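Local coordinates for glutamine amidotransferase domain-containing protein (Thermotoga maritima, PDB 1O1Y) that probably hydrolyses glutamine at a class I amidotransferase site to supply ammonia for amination of an acceptor that is not identified, at residues A[19-24]-A[65-70]; A[59-64]-A[92-97]; A[138-143]-A[226-231]. All coordinates share one frame; numbering follows the deposited sequence. Where two conformers were deposited one is given.

Contact 1. Residues A[19-24]-A[65-70]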
loop_
_atom_site.group_PDB
_atom_site.type_symbol
_atom_site.label_atom_id
_atom_site.label_comp_id
_atom_site.label_asym_id
_atom_site.label_seq_id
_atom_site.Cartn_x
_atom_site.Cartn_y
_atom_site.Cartn_z
ATOM N N ARG A 19 4.292 -8.180 -5.133
ATOM C CA ARG A 19 2.880 -8.525 -5.202
ATOM C C ARG A 19 2.565 -9.887 -4.562
ATOM O O ARG A 19 3.216 -10.894 -4.827
ATOM C CB ARG A 19 2.448 -8.531 -6.661
ATOM C CG ARG A 19 0.917 -8.897 -6.839
ATOM C CD ARG A 19 0.379 -8.641 -8.222
ATOM N NE ARG A 19 1.116 -9.426 -9.226
ATOM C CZ ARG A 19 0.926 -9.364 -10.542
ATOM N NH1 ARG A 19 -0.103 -8.701 -11.051
ATOM N NH2 ARG A 19 1.721 -10.041 -11.359
ATOM N N HIS A 20 1.580 -9.882 -3.683
ATOM C CA HIS A 20 1.163 -11.091 -2.987
ATOM C C HIS A 20 -0.024 -11.812 -3.580
ATOM O O HIS A 20 -0.148 -13.027 -3.435
ATOM C CB HIS A 20 0.794 -10.685 -1.618
ATOM C CG HIS A 20 1.910 -10.050 -0.881
ATOM N ND1 HIS A 20 1.763 -8.868 -0.193
ATOM C CD2 HIS A 20 3.229 -10.358 -0.837
ATOM C CE1 HIS A 20 2.917 -8.558 0.383
ATOM N NE2 HIS A 20 3.820 -9.453 0.016
ATOM N N VAL A 21 -0.894 -11.049 -4.228
ATOM C CA VAL A 21 -2.140 -11.557 -4.784
ATOM C C VAL A 21 -2.269 -10.921 -6.144
ATOM O O VAL A 21 -2.168 -9.705 -6.228
ATOM C CB VAL A 21 -3.336 -11.132 -3.897
ATOM C CG1 VAL A 21 -4.627 -11.625 -4.478
ATOM C CG2 VAL A 21 -3.176 -11.729 -2.455
ATOM N N GLU A 22 -2.493 -11.727 -7.184
ATOM C CA GLU A 22 -2.418 -11.218 -8.559
ATOM C C GLU A 22 -3.354 -10.031 -8.815
ATOM O O GLU A 22 -2.959 -9.043 -9.443
ATOM C CB GLU A 22 -2.692 -12.317 -9.563
ATOM C CG GLU A 22 -2.519 -11.852 -11.001
ATOM C CD GLU A 22 -2.608 -12.996 -11.986
ATOM O OE1 GLU A 22 -2.894 -14.149 -11.564
ATOM O OE2 GLU A 22 -2.387 -12.734 -13.189
ATOM N N ILE A 23 -4.572 -10.125 -8.281
ATOM C CA ILE A 23 -5.583 -9.063 -8.412
ATOM C C ILE A 23 -5.214 -7.798 -7.662
ATOM O O ILE A 23 -5.609 -6.697 -8.048
ATOM C CB ILE A 23 -6.956 -9.611 -7.883
ATOM C CG1 ILE A 23 -7.489 -10.658 -8.863
ATOM C CG2 ILE A 23 -7.961 -8.516 -7.637
ATOM C CD1 ILE A 23 -7.967 -10.105 -10.163
ATOM N N GLU A 24 -4.492 -7.964 -6.577
ATOM C CA GLU A 24 -4.119 -6.858 -5.729
ATOM C C GLU A 24 -2.788 -6.323 -6.238
ATOM O O GLU A 24 -1.741 -6.401 -5.598
ATOM C CB GLU A 24 -4.132 -7.239 -4.261
ATOM C CG GLU A 24 -5.520 -7.789 -3.892
ATOM C CD GLU A 24 -5.700 -8.267 -2.448
ATOM O OE1 GLU A 24 -5.000 -7.776 -1.548
ATOM O OE2 GLU A 24 -6.609 -9.114 -2.217
ATOM N N GLY A 65 -0.633 -5.203 -0.934
ATOM C CA GLY A 65 -1.423 -5.798 0.123
ATOM C C GLY A 65 -1.575 -7.301 -0.030
ATOM O O GLY A 65 -1.007 -7.941 -0.917
ATOM N N GLY A 66 -2.408 -7.871 0.824
ATOM C CA GLY A 66 -2.724 -9.267 0.779
ATOM C C GLY A 66 -3.356 -9.721 2.099
ATOM O O GLY A 66 -3.415 -8.994 3.080
ATOM N N TYR A 67 -3.811 -10.954 2.123
ATOM C CA TYR A 67 -4.566 -11.469 3.267
ATOM C C TYR A 67 -3.654 -12.154 4.295
ATOM O O TYR A 67 -4.120 -12.498 5.392
ATOM C CB TYR A 67 -5.615 -12.480 2.771
ATOM C CG TYR A 67 -5.029 -13.540 1.943
ATOM C CD1 TYR A 67 -4.333 -14.598 2.529
ATOM C CD2 TYR A 67 -5.163 -13.534 0.555
ATOM C CE1 TYR A 67 -3.759 -15.575 1.764
ATOM C CE2 TYR A 67 -4.583 -14.509 -0.219
ATOM C CZ TYR A 67 -3.887 -15.546 0.386
ATOM O OH TYR A 67 -3.308 -16.563 -0.354
HETATM N N MSE A 68 -2.372 -12.368 3.959
HETATM C CA MSE A 68 -1.443 -13.070 4.870
HETATM C C MSE A 68 -1.246 -12.215 6.122
HETATM O O MSE A 68 -1.223 -10.998 6.034
HETATM C CB MSE A 68 -0.060 -13.270 4.247
HETATM C CG MSE A 68 0.005 -14.067 2.961
HETATM SE SE MSE A 68 -0.091 -12.750 1.491
HETATM C CE MSE A 68 -0.877 -13.932 0.190
ATOM N N GLY A 69 -1.070 -12.859 7.269
ATOM C CA GLY A 69 -0.740 -12.142 8.481
ATOM C C GLY A 69 0.754 -11.857 8.530
ATOM O O GLY A 69 1.559 -12.651 8.030
ATOM N N ALA A 70 1.131 -10.765 9.193
ATOM C CA ALA A 70 2.525 -10.368 9.289
ATOM C C ALA A 70 3.403 -11.350 10.047
ATOM O O ALA A 70 4.596 -11.312 9.877
ATOM C CB ALA A 70 2.630 -8.968 9.939
HETATM O O HOH W 1 -0.589 -8.083 -3.656
#
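His20 and Gly65 are joined by a bond from an imidazole nitrogen to a backbone carbonyl, linking the loop after strand 14-18 to the loop after strand 60-63. The histidine meets the facing loop from CB to ND1. Its CB lies 3.4 Å from Gly65 O and also touches Met68 SE, while CG is in contact with both. CG is anti to the carbonyl carbon, beside the backbone N (chi1 -60°). Beyond it, ND1 donates to Gly65 O at 3.0 Å, with an angle of 147° at the hydrogen. The oxygen lies near the ring plane, yet the donor stands well above the carbonyl plane. At the far end of the ring, NE2 is hydrogen-bonded to Glu82 of helix 78-92. The selenium of Met68, a selenomethionine, approaches obliquely, 4.7 Å from the ring centroid.

Around this bond, Val21 CG2 meets Tyr67 CE2 at 3.8 Å, and Met68 CE lies 3.4 Å above one face of the same tyrosine ring, toward its rim. Water 1 accepts a bond from Val21 N and lies 2.8 Å from Gly65 O, bridging the turn 21-24 to the glycine; Glu24 O is another acceptor within its reach. Glu24 OE1 comes to 3.5 Å from Gly66 N.

Gly66 N itself is hydrogen-bonded to the oxidised cysteine at position 100. This is consistent with the oxyanion hole of class I amidotransferases, where a glycine N-H of this loop faces the nucleophilic cysteine. The chemistry implies a second shell: Gly65 O receives the imidazole N-H and lies within reach of a water proton, so polar contacts with the 19-24 loop probably help to hold the Gly65-Gly66 peptide, whose N-H is bonded to position 100.

Contact 2. Residues A[59-64]-A[92-97]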
loop_
_atom_site.group_PDB
_atom_site.type_symbol
_atom_site.label_atom_id
_atom_site.label_comp_id
_atom_site.label_asym_id
_atom_site.label_seq_id
_atom_site.Cartn_x
_atom_site.Cartn_y
_atom_site.Cartn_z
ATOM N N SER A 59 14.478 2.523 -8.234
ATOM C CA SER A 59 14.300 3.856 -7.636
ATOM C C SER A 59 13.207 3.947 -6.585
ATOM O O SER A 59 13.115 4.956 -5.841
ATOM C CB SER A 59 13.932 4.852 -8.746
ATOM O OG SER A 59 14.922 4.870 -9.729
ATOM N N LEU A 60 12.341 2.928 -6.572
ATOM C CA LEU A 60 11.202 2.862 -5.701
ATOM C C LEU A 60 10.815 1.392 -5.606
ATOM O O LEU A 60 10.839 0.665 -6.591
ATOM C CB LEU A 60 10.024 3.640 -6.296
ATOM C CG LEU A 60 8.672 3.500 -5.635
ATOM C CD1 LEU A 60 8.656 4.109 -4.238
ATOM C CD2 LEU A 60 7.583 4.156 -6.549
ATOM N N VAL A 61 10.439 0.995 -4.416
ATOM C CA VAL A 61 9.884 -0.314 -4.174
ATOM C C VAL A 61 8.509 -0.137 -3.608
ATOM O O VAL A 61 8.323 0.567 -2.609
ATOM C CB VAL A 61 10.751 -1.137 -3.200
ATOM C CG1 VAL A 61 10.072 -2.528 -2.930
ATOM C CG2 VAL A 61 12.159 -1.310 -3.760
ATOM N N VAL A 62 7.547 -0.829 -4.196
ATOM C CA VAL A 62 6.182 -0.839 -3.674
ATOM C C VAL A 62 5.860 -2.247 -3.176
ATOM O O VAL A 62 6.010 -3.206 -3.910
ATOM C CB VAL A 62 5.192 -0.457 -4.778
ATOM C CG1 VAL A 62 3.739 -0.467 -4.270
ATOM C CG2 VAL A 62 5.498 0.902 -5.340
ATOM N N LEU A 63 5.448 -2.344 -1.920
ATOM C CA LEU A 63 5.016 -3.609 -1.349
ATOM C C LEU A 63 3.498 -3.598 -1.159
ATOM O O LEU A 63 2.971 -2.863 -0.349
ATOM C CB LEU A 63 5.721 -3.843 -0.037
ATOM C CG LEU A 63 5.430 -5.173 0.682
ATOM C CD1 LEU A 63 5.858 -6.341 -0.167
ATOM C CD2 LEU A 63 6.116 -5.249 2.024
ATOM N N LEU A 64 2.830 -4.392 -1.971
ATOM C CA LEU A 64 1.379 -4.395 -2.061
ATOM C C LEU A 64 0.702 -5.231 -0.951
ATOM O O LEU A 64 1.372 -5.852 -0.123
ATOM C CB LEU A 64 0.954 -4.875 -3.449
ATOM C CG LEU A 64 1.433 -3.941 -4.579
ATOM C CD1 LEU A 64 1.422 -4.662 -5.912
ATOM C CD2 LEU A 64 0.617 -2.654 -4.589
ATOM N N LYS A 92 19.609 0.657 2.667
ATOM C CA LYS A 92 20.127 1.299 1.451
ATOM C C LYS A 92 19.354 2.601 1.205
ATOM O O LYS A 92 19.647 3.307 0.265
ATOM C CB LYS A 92 19.935 0.375 0.245
ATOM C CG LYS A 92 20.923 -0.806 0.140
ATOM C CD LYS A 92 20.381 -1.895 -0.850
ATOM C CE LYS A 92 21.142 -3.242 -0.753
ATOM N NZ LYS A 92 22.596 -3.045 -0.881
ATOM N N GLU A 93 18.347 2.858 2.036
ATOM C CA GLU A 93 17.506 4.067 1.990
ATOM C C GLU A 93 16.868 4.264 0.622
ATOM O O GLU A 93 16.839 5.379 0.088
ATOM C CB GLU A 93 18.351 5.294 2.459
ATOM C CG GLU A 93 18.904 5.086 3.865
ATOM C CD GLU A 93 19.710 6.269 4.363
ATOM O OE1 GLU A 93 20.815 6.049 4.899
ATOM O OE2 GLU A 93 19.232 7.410 4.208
ATOM N N ILE A 94 16.357 3.178 0.046
ATOM C CA ILE A 94 15.604 3.233 -1.207
ATOM C C ILE A 94 14.178 3.635 -0.874
ATOM O O ILE A 94 13.600 3.090 0.104
ATOM C CB ILE A 94 15.658 1.849 -1.949
ATOM C CG1 ILE A 94 17.105 1.516 -2.345
ATOM C CG2 ILE A 94 14.811 1.884 -3.212
ATOM C CD1 ILE A 94 17.371 0.064 -2.802
ATOM N N PRO A 95 13.586 4.568 -1.628
ATOM C CA PRO A 95 12.173 4.880 -1.408
ATOM C C PRO A 95 11.310 3.632 -1.435
ATOM O O PRO A 95 11.471 2.760 -2.295
ATOM C CB PRO A 95 11.843 5.843 -2.530
ATOM C CG PRO A 95 13.134 6.544 -2.796
ATOM C CD PRO A 95 14.173 5.434 -2.675
ATOM N N PHE A 96 10.395 3.559 -0.473
ATOM C CA PHE A 96 9.587 2.379 -0.261
ATOM C C PHE A 96 8.190 2.800 0.091
ATOM O O PHE A 96 7.975 3.648 0.963
ATOM C CB PHE A 96 10.162 1.597 0.909
ATOM C CG PHE A 96 9.342 0.400 1.312
ATOM C CD1 PHE A 96 9.578 -0.842 0.713
ATOM C CD2 PHE A 96 8.365 0.494 2.275
ATOM C CE1 PHE A 96 8.864 -1.955 1.072
ATOM C CE2 PHE A 96 7.633 -0.644 2.663
ATOM C CZ PHE A 96 7.904 -1.871 2.076
ATOM N N LEU A 97 7.225 2.180 -0.548
ATOM C CA LEU A 97 5.815 2.419 -0.251
ATOM C C LEU A 97 5.150 1.072 0.035
ATOM O O LEU A 97 4.999 0.246 -0.866
ATOM C CB LEU A 97 5.118 3.079 -1.437
ATOM C CG LEU A 97 3.610 3.288 -1.357
ATOM C CD1 LEU A 97 3.251 4.165 -0.161
ATOM C CD2 LEU A 97 3.142 3.956 -2.635
#
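Val61 and Phe96 sit opposite each other on neighbouring parallel strands, 60-63 and 96-98, the two strands of a beta-alpha-beta crossover in this flavodoxin-like fold, with helix 78-92 as the connection. The tight part is the backbone ladder. Val61 gives its N-H to Pro95 O and its carbonyl to Leu97 N (2.8 Å, 165° at the hydrogen), and Leu63 N-H donates to Leu97 O at 2.8 Å. CA-H...O contacts run beside these bonds, the Phe96 CA to Val61 O pair being 3.2 Å apart.

On the sheet face carrying Val61 and Phe96, Val61 CG1 touches Phe96 CD1 at 4.0 Å, and Ile89 of helix 78-92 packs on both residues. The opposite face carries Val62 and Leu97, with Leu97 lying on Met236 of helix 211-237.

Toward the start of the strands the backbone pairing ends, and Ser59, Ile94 and Pro95 are partly exposed. Ile94 CG2 meets Val61 CG2 at 4.2 Å. The ring of Pro95 has no N-H to offer, but it still lies close on the other segment, with its CD 3.4 Å from Ser59 O.

On the buried side the Phe96 ring lies against Leu63. Its CG is anti to the backbone N (chi1 175°), and CZ lies 3.6 Å from Leu63 CB, while Leu63 CD2 comes in at the ring edge, in its plane.

Contact 3. Residues A[138-143]-A[226-231]. With SO4 (sulfate ion), chain I; SO4 (sulfate ion), chain F; SO4 (sulfate ion), chain E.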
loop_
_atom_site.group_PDB
_atom_site.type_symbol
_atom_site.label_atom_id
_atom_site.label_comp_id
_atom_site.label_asym_id
_atom_site.label_seq_id
_atom_site.Cartn_x
_atom_site.Cartn_y
_atom_site.Cartn_z
ATOM N N ARG A 138 2.209 16.577 1.106
ATOM C CA ARG A 138 1.850 17.977 1.128
ATOM C C ARG A 138 0.618 18.341 0.307
ATOM O O ARG A 138 -0.158 19.228 0.689
ATOM C CB ARG A 138 3.048 18.821 0.704
ATOM C CG ARG A 138 3.031 20.276 1.154
ATOM C CD ARG A 138 4.447 20.810 1.634
ATOM N NE ARG A 138 5.066 20.062 2.771
ATOM C CZ ARG A 138 6.382 20.073 3.068
ATOM N NH1 ARG A 138 7.240 20.740 2.323
ATOM N NH2 ARG A 138 6.859 19.392 4.099
ATOM N N GLU A 139 0.382 17.643 -0.800
ATOM C CA GLU A 139 -0.771 17.940 -1.645
ATOM C C GLU A 139 -2.054 17.315 -1.131
ATOM O O GLU A 139 -3.141 17.628 -1.662
ATOM C CB GLU A 139 -0.554 17.412 -3.061
ATOM C CG GLU A 139 0.350 18.296 -3.888
ATOM C CD GLU A 139 1.775 18.308 -3.389
ATOM O OE1 GLU A 139 2.321 19.418 -3.174
ATOM O OE2 GLU A 139 2.346 17.201 -3.221
ATOM N N PHE A 140 -1.957 16.450 -0.111
ATOM C CA PHE A 140 -3.124 15.697 0.343
ATOM C C PHE A 140 -3.968 16.599 1.243
ATOM O O PHE A 140 -3.424 17.410 1.980
ATOM C CB PHE A 140 -2.710 14.433 1.111
ATOM C CG PHE A 140 -2.267 13.282 0.231
ATOM C CD1 PHE A 140 -1.198 13.410 -0.633
ATOM C CD2 PHE A 140 -2.883 12.052 0.349
ATOM C CE1 PHE A 140 -0.804 12.345 -1.411
ATOM C CE2 PHE A 140 -2.477 10.988 -0.416
ATOM C CZ PHE A 140 -1.442 11.138 -1.323
ATOM N N PRO A 141 -5.294 16.435 1.226
ATOM C CA PRO A 141 -6.167 17.275 2.061
ATOM C C PRO A 141 -6.213 16.769 3.514
ATOM O O PRO A 141 -5.682 15.690 3.811
ATOM C CB PRO A 141 -7.524 17.109 1.400
ATOM C CG PRO A 141 -7.512 15.722 0.940
ATOM C CD PRO A 141 -6.089 15.527 0.387
ATOM N N ASP A 142 -6.823 17.558 4.390
ATOM C CA ASP A 142 -6.933 17.209 5.801
ATOM C C ASP A 142 -7.804 15.979 6.032
ATOM O O ASP A 142 -7.553 15.213 6.967
ATOM C CB ASP A 142 -7.520 18.383 6.576
ATOM C CG ASP A 142 -6.555 19.545 6.695
ATOM O OD1 ASP A 142 -7.022 20.645 7.053
ATOM O OD2 ASP A 142 -5.333 19.419 6.447
ATOM N N ARG A 143 -8.819 15.800 5.182
ATOM C CA ARG A 143 -9.784 14.715 5.352
ATOM C C ARG A 143 -10.086 14.141 3.988
ATOM O O ARG A 143 -10.499 14.883 3.097
ATOM C CB ARG A 143 -11.002 15.297 6.022
ATOM C CG ARG A 143 -12.256 14.439 6.296
ATOM C CD ARG A 143 -13.324 15.364 6.834
ATOM N NE ARG A 143 -14.648 14.831 7.143
ATOM C CZ ARG A 143 -15.714 15.032 6.426
ATOM N NH1 ARG A 143 -16.852 14.523 6.848
ATOM N NH2 ARG A 143 -15.667 15.680 5.246
ATOM N N LYS A 226 -6.198 9.620 -8.093
ATOM C CA LYS A 226 -5.096 9.465 -9.030
ATOM C C LYS A 226 -4.155 10.662 -8.991
ATOM O O LYS A 226 -2.931 10.497 -9.079
ATOM C CB LYS A 226 -5.583 9.249 -10.452
ATOM C CG LYS A 226 -4.489 8.798 -11.382
ATOM C CD LYS A 226 -5.045 8.546 -12.754
ATOM C CE LYS A 226 -4.025 7.966 -13.680
ATOM N NZ LYS A 226 -4.610 7.748 -15.039
ATOM N N GLY A 227 -4.709 11.859 -8.894
ATOM C CA GLY A 227 -3.909 13.055 -8.818
ATOM C C GLY A 227 -3.023 13.081 -7.568
ATOM O O GLY A 227 -1.835 13.458 -7.642
ATOM N N LEU A 228 -3.578 12.693 -6.427
ATOM C CA LEU A 228 -2.807 12.624 -5.179
ATOM C C LEU A 228 -1.701 11.545 -5.230
ATOM O O LEU A 228 -0.576 11.764 -4.793
ATOM C CB LEU A 228 -3.732 12.370 -4.015
ATOM C CG LEU A 228 -4.731 13.497 -3.696
ATOM C CD1 LEU A 228 -5.702 13.049 -2.616
ATOM C CD2 LEU A 228 -4.028 14.720 -3.287
ATOM N N LEU A 229 -2.041 10.423 -5.812
ATOM C CA LEU A 229 -1.131 9.302 -5.976
ATOM C C LEU A 229 0.062 9.738 -6.874
ATOM O O LEU A 229 1.226 9.437 -6.562
ATOM C CB LEU A 229 -1.904 8.132 -6.559
ATOM C CG LEU A 229 -1.149 6.819 -6.811
ATOM C CD1 LEU A 229 -0.343 6.336 -5.602
ATOM C CD2 LEU A 229 -2.138 5.725 -7.302
ATOM N N ARG A 230 -0.228 10.450 -7.958
ATOM C CA ARG A 230 0.818 11.013 -8.832
ATOM C C ARG A 230 1.741 11.932 -8.026
ATOM O O ARG A 230 2.970 11.864 -8.150
ATOM C CB ARG A 230 0.263 11.878 -9.947
ATOM C CG ARG A 230 -0.186 11.195 -11.117
ATOM C CD ARG A 230 -0.579 12.178 -12.221
ATOM N NE ARG A 230 -1.338 11.498 -13.251
ATOM C CZ ARG A 230 -2.598 11.744 -13.547
ATOM N NH1 ARG A 230 -3.313 12.607 -12.829
ATOM N NH2 ARG A 230 -3.158 11.097 -14.554
ATOM N N SER A 231 1.148 12.788 -7.192
ATOM C CA SER A 231 1.932 13.730 -6.398
ATOM C C SER A 231 2.851 12.958 -5.454
ATOM O O SER A 231 4.019 13.329 -5.294
ATOM C CB SER A 231 1.041 14.696 -5.609
ATOM O OG SER A 231 0.402 15.584 -6.529
HETATM S S SO4 I . -7.852 21.077 2.588
HETATM O O1 SO4 I . -8.613 20.646 1.431
HETATM O O2 SO4 I . -8.435 22.279 3.226
HETATM O O3 SO4 I . -6.492 21.383 2.175
HETATM O O4 SO4 I . -7.712 19.965 3.436
HETATM S S SO4 F . 7.093 21.767 -1.103
HETATM O O1 SO4 F . 5.834 21.758 -1.741
HETATM O O2 SO4 F . 6.995 22.745 -0.026
HETATM O O3 SO4 F . 8.179 22.219 -1.915
HETATM O O4 SO4 F . 7.383 20.466 -0.637
HETATM S S SO4 E . -19.100 14.727 3.594
HETATM O O1 SO4 E . -20.251 15.571 3.366
HETATM O O2 SO4 E . -17.902 15.471 3.335
HETATM O O3 SO4 E . -19.129 13.530 2.769
HETATM O O4 SO4 E . -19.197 14.212 4.940
HETATM O O HOH W 2 3.453 17.000 -5.969
#
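Leu228 packs against Phe140 and Pro141, setting helix 211-237 against the loop that leads into strand 143-150. The apolar contacts carry most of the interface. Leu228 CB stands over one face of the Phe140 ring, 4.0 Å from its centroid and 19° off the normal, a CH-pi contact displaced toward the rim atoms CZ and CE1. Leu228 CD1 goes to Pro141 CD at 3.9 Å, and Phe137 meets the Phe140 ring edge-to-face.

Other van der Waals contacts involve oxygen. The second leucine branch, CD2, lies against the backbone carbonyl Glu139 O at 3.4 Å, and Glu139 OE2 lies 3.7 Å from Ser231 CB. Water 2 may link Glu139 OE2 to Ser231 OG, weakly and doubtfully, since both residues were deposited in two conformers. The carboxylate has its stronger partner in Arg235, through a salt bridge one turn further along the helix.

Bonds to sulfate, probably from the crystallisation liquor, form a third group. One ion accepts a nearly straight bond from the backbone Asp142 N at 2.7 Å. Two others meet charged arginines: Arg143 holds one in two-pronged fashion, NH1 bonding to its O4 and NH2 to its O2 (2.9 Å), and Arg138 NH1 donates to the other.

The chemistry implies a surface join in which Leu228 supplies the apolar fit, while the ion pair of Glu139, in the conformer given, with Arg235 adds charge-charge attraction from the same helix.

The three contacts illustrate how one alpha/beta domain links its sheet to its loops and outer helix. Contacts 1 and 2 interlock along the chain, in the order 19-24, 59-64, 65-70, 92-97; contact 3 follows, closed by 226-231. The centres of contacts 1 and 2 lie about 17 Å apart. Strand 60-63 continues into 65-70, the loop whose Gly66 probably lies at the active site, and His20 of 19-24 packs on Leu63. Contact 3 lies about 19 Å from contact 2 and 24 Å from contact 1, centre to centre, on the opposite side of the chain's centre from contact 1. Helix 211-237 relates it to contact 2, packing against Leu60 and Leu97.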